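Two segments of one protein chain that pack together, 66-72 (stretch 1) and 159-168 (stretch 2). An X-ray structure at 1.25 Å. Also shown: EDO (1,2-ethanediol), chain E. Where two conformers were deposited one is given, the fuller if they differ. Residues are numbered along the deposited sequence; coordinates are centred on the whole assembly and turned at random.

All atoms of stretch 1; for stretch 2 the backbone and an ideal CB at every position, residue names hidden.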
# COMPACT_ATOMS: atom_id res chain seq x y z
N GLY A 66 7.34 -5.10 4.50
CA GLY A 66 7.25 -5.66 3.16
C GLY A 66 6.36 -4.75 2.34
O GLY A 66 5.21 -4.55 2.68
N ILE A 67 6.93 -4.16 1.31
CA ILE A 67 6.23 -3.16 0.53
C ILE A 67 6.11 -3.59 -0.93
O ILE A 67 7.11 -3.75 -1.64
CB ILE A 67 6.91 -1.79 0.61
CG1 ILE A 67 7.15 -1.42 2.08
CG2 ILE A 67 6.05 -0.74 -0.10
CD1 ILE A 67 7.91 -0.16 2.27
N ASN A 68 4.89 -3.79 -1.36
CA ASN A 68 4.63 -4.01 -2.77
C ASN A 68 4.50 -2.67 -3.49
O ASN A 68 3.73 -1.80 -3.05
CB ASN A 68 3.37 -4.86 -2.98
CG ASN A 68 3.62 -6.37 -2.91
OD1 ASN A 68 4.69 -6.85 -3.27
ND2 ASN A 68 2.61 -7.12 -2.46
N ILE A 69 5.26 -2.51 -4.57
CA ILE A 69 5.12 -1.38 -5.48
C ILE A 69 4.30 -1.88 -6.65
O ILE A 69 4.74 -2.75 -7.42
CB ILE A 69 6.47 -0.86 -5.99
CG1 ILE A 69 7.36 -0.39 -4.85
CG2 ILE A 69 6.23 0.29 -6.97
CD1 ILE A 69 8.82 -0.16 -5.28
N TYR A 70 3.07 -1.37 -6.74
CA TYR A 70 2.17 -1.61 -7.86
C TYR A 70 2.23 -0.40 -8.78
O TYR A 70 2.37 0.73 -8.31
CB TYR A 70 0.70 -1.73 -7.38
CG TYR A 70 0.38 -2.99 -6.60
CD1 TYR A 70 0.58 -3.10 -5.23
CD2 TYR A 70 -0.20 -4.06 -7.24
CE1 TYR A 70 0.24 -4.27 -4.56
CE2 TYR A 70 -0.52 -5.21 -6.59
CZ TYR A 70 -0.29 -5.33 -5.26
OH TYR A 70 -0.64 -6.51 -4.60
N THR A 71 2.02 -0.64 -10.07
CA THR A 71 1.66 0.44 -10.96
C THR A 71 0.14 0.52 -11.03
O THR A 71 -0.54 -0.48 -10.83
CB THR A 71 2.27 0.24 -12.36
OG1 THR A 71 1.82 -1.01 -12.89
CG2 THR A 71 3.78 0.26 -12.28
N TYR A 72 -0.42 1.71 -11.24
CA TYR A 72 -1.87 1.82 -11.32
C TYR A 72 -2.28 2.74 -12.45
O TYR A 72 -1.53 3.64 -12.86
CB TYR A 72 -2.54 2.27 -10.01
CG TYR A 72 -2.57 3.75 -9.76
CD1 TYR A 72 -1.52 4.38 -9.13
CD2 TYR A 72 -3.65 4.52 -10.17
CE1 TYR A 72 -1.55 5.73 -8.88
CE2 TYR A 72 -3.68 5.87 -9.94
CZ TYR A 72 -2.64 6.47 -9.29
OH TYR A 72 -2.64 7.82 -9.05
N UNK A 159 18.12 3.23 -0.72
CA UNK A 159 17.88 2.18 -1.69
C UNK A 159 16.39 2.09 -2.05
O UNK A 159 16.01 1.84 -3.19
CB UNK A 159 18.38 0.84 -1.15
N UNK A 160 15.54 2.29 -1.03
CA UNK A 160 14.09 2.29 -1.25
C UNK A 160 13.60 3.55 -1.94
O UNK A 160 12.85 3.47 -2.91
CB UNK A 160 13.36 2.13 0.08
N UNK A 161 14.02 4.70 -1.44
CA UNK A 161 13.65 5.99 -2.03
C UNK A 161 14.05 6.03 -3.50
O UNK A 161 13.26 6.42 -4.36
CB UNK A 161 14.31 7.14 -1.27
N UNK A 162 15.27 5.58 -3.79
CA UNK A 162 15.78 5.62 -5.17
C UNK A 162 15.02 4.68 -6.08
O UNK A 162 14.75 5.01 -7.22
CB UNK A 162 17.27 5.27 -5.20
N UNK A 163 14.67 3.49 -5.60
CA UNK A 163 13.84 2.59 -6.39
C UNK A 163 12.53 3.25 -6.81
O UNK A 163 12.10 3.15 -7.95
CB UNK A 163 13.55 1.31 -5.60
N UNK A 164 11.86 3.89 -5.85
CA UNK A 164 10.60 4.53 -6.12
C UNK A 164 10.79 5.74 -7.05
O UNK A 164 10.08 5.88 -8.03
CB UNK A 164 9.94 4.95 -4.81
N UNK A 165 11.77 6.58 -6.74
CA UNK A 165 11.99 7.80 -7.54
C UNK A 165 12.34 7.48 -8.99
O UNK A 165 11.96 8.22 -9.90
CB UNK A 165 13.11 8.64 -6.92
N UNK A 166 13.08 6.39 -9.20
CA UNK A 166 13.59 6.03 -10.52
C UNK A 166 12.71 5.02 -11.24
O UNK A 166 13.03 4.58 -12.34
CB UNK A 166 15.01 5.47 -10.39
N UNK A 167 11.57 4.68 -10.63
CA UNK A 167 10.77 3.55 -11.08
C UNK A 167 10.20 3.77 -12.47
O UNK A 167 9.72 4.87 -12.78
CB UNK A 167 9.63 3.28 -10.09
N UNK A 168 10.27 2.74 -13.30
CA UNK A 168 9.71 2.75 -14.64
C UNK A 168 10.34 3.79 -15.55
O UNK A 168 9.90 3.96 -16.69
CB UNK A 168 8.20 2.99 -14.56
C1 EDO E . 8.82 9.55 -2.73
O1 EDO E . 8.31 10.83 -2.34
C2 EDO E . 10.27 9.49 -2.30
O2 EDO E . 11.01 10.51 -2.98

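Stretch 1 is a strand, and stretch 2 begins as a helix running nearly parallel to it, at 10°. The side chains of Ile67 and Ile69 point toward the helix, so stretch 1 offers mainly hydrocarbon here.

Position 159 is helical and its CB has nothing of stretch 1 within reach. Many side chains would suit it, polar ones included. It is Glu159, and it makes no contact with the strand.

Position 160 points toward the strand, but its ideal CB is still more than 5.5 Å from any atom of it. Ile67 lies ahead. A long or broad apolar side chain, such as Leu, Met or Phe, could cross the gap. The residue is Phe160, with chi1 t. Its CZ comes to 3.6 Å from Ile67 CD1, an apolar contact at an oblique angle to the ring.

Positions 161 and 162 are out of reach of the strand, so stretch 1 sets little limit on either. A long polar chain at 161 could reach O2 of a 1,2-ethanediol, probably from the crystallisation liquor. The residues are Lys161 and Asn162. Lys161 NZ donates a hydrogen bond to EDO O2 at 3.1 Å.

Position 163 points toward the strand, with its ideal CB 5.0 Å from Ile69 CD1. A medium-sized apolar side chain would suit, Leu, Ile or Met among them. It is Leu163, whose CD2 packs 3.5 Å from Ile69 CD1.

Position 164 points sideways, yet its ideal CB is 5.3 Å from the same methyl. A short apolar chain is enough to touch it; Val or Ile would do. It is Val164, with CG2 4.0 Å from Ile69 CD1. That methyl thus meets two consecutive helix residues.

Position 165 is out of reach of the strand. One helical turn after 161, it could pair with a charge there. It is Asp165. Its OD2 forms a salt bridge with Lys161 NZ at 2.6 Å, and its OD1 accepts a hydrogen bond from EDO O2 at 2.7 Å.

Position 166 is also out of reach, and polar residues are acceptable. It is Asn166.

Position 167 has left the helix, with phi/psi of -65/137. It points toward the strand, with its ideal CB about 5.5 Å from Ile69 CG2. A medium apolar chain could touch Ile69; a broad ring could cover Thr71 as well. It is Tyr167. Ile69 CG2 sits over one ring face, 4.0 Å from the centroid of the Tyr167 ring, in a CH-pi contact. Thr71 CG2 lies 3.9 Å from Tyr167 CE2.

Position 168 has a positive phi of 62°, which favours glycine; Asn is also plausible. It is Gly168.

Stretch 2 (159-168) EFKNLVDNYG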
# COMPACT_ATOMS: atom_id res chain seq x y z
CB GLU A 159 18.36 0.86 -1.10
CG GLU A 159 18.46 -0.28 -2.04
CD GLU A 159 19.24 -1.48 -1.47
OE1 GLU A 159 19.81 -1.40 -0.36
OE2 GLU A 159 19.26 -2.51 -2.16
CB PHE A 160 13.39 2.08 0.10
CG PHE A 160 11.88 2.22 0.08
CD1 PHE A 160 11.09 1.54 -0.83
CD2 PHE A 160 11.27 3.00 1.02
CE1 PHE A 160 9.72 1.65 -0.78
CE2 PHE A 160 9.90 3.10 1.06
CZ PHE A 160 9.13 2.45 0.14
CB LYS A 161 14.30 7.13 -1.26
CG LYS A 161 13.90 8.53 -1.76
CD LYS A 161 14.57 9.64 -0.95
CE LYS A 161 14.05 11.04 -1.32
NZ LYS A 161 13.99 11.24 -2.77
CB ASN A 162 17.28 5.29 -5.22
CG ASN A 162 18.15 6.35 -4.56
OD1 ASN A 162 17.72 7.47 -4.32
ND2 ASN A 162 19.39 5.98 -4.23
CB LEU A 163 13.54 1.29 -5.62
CG LEU A 163 12.55 0.32 -6.28
CD1 LEU A 163 13.08 -0.24 -7.60
CD2 LEU A 163 12.23 -0.80 -5.32
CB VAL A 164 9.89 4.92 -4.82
CG1 VAL A 164 8.66 5.81 -5.10
CG2 VAL A 164 9.44 3.65 -4.07
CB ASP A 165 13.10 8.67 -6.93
CG ASP A 165 12.67 9.39 -5.68
OD1 ASP A 165 11.44 9.47 -5.44
OD2 ASP A 165 13.56 9.88 -4.94
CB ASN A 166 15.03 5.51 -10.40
CG ASN A 166 15.99 6.55 -9.85
OD1 ASN A 166 15.67 7.73 -9.77
ND2 ASN A 166 17.17 6.10 -9.43
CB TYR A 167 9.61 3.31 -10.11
CG TYR A 167 9.05 1.90 -10.19
CD1 TYR A 167 9.60 0.87 -9.45
CD2 TYR A 167 8.00 1.59 -11.05
CE1 TYR A 167 9.10 -0.43 -9.52
CE2 TYR A 167 7.49 0.29 -11.14
CZ TYR A 167 8.05 -0.71 -10.37
OH TYR A 167 7.56 -1.98 -10.44
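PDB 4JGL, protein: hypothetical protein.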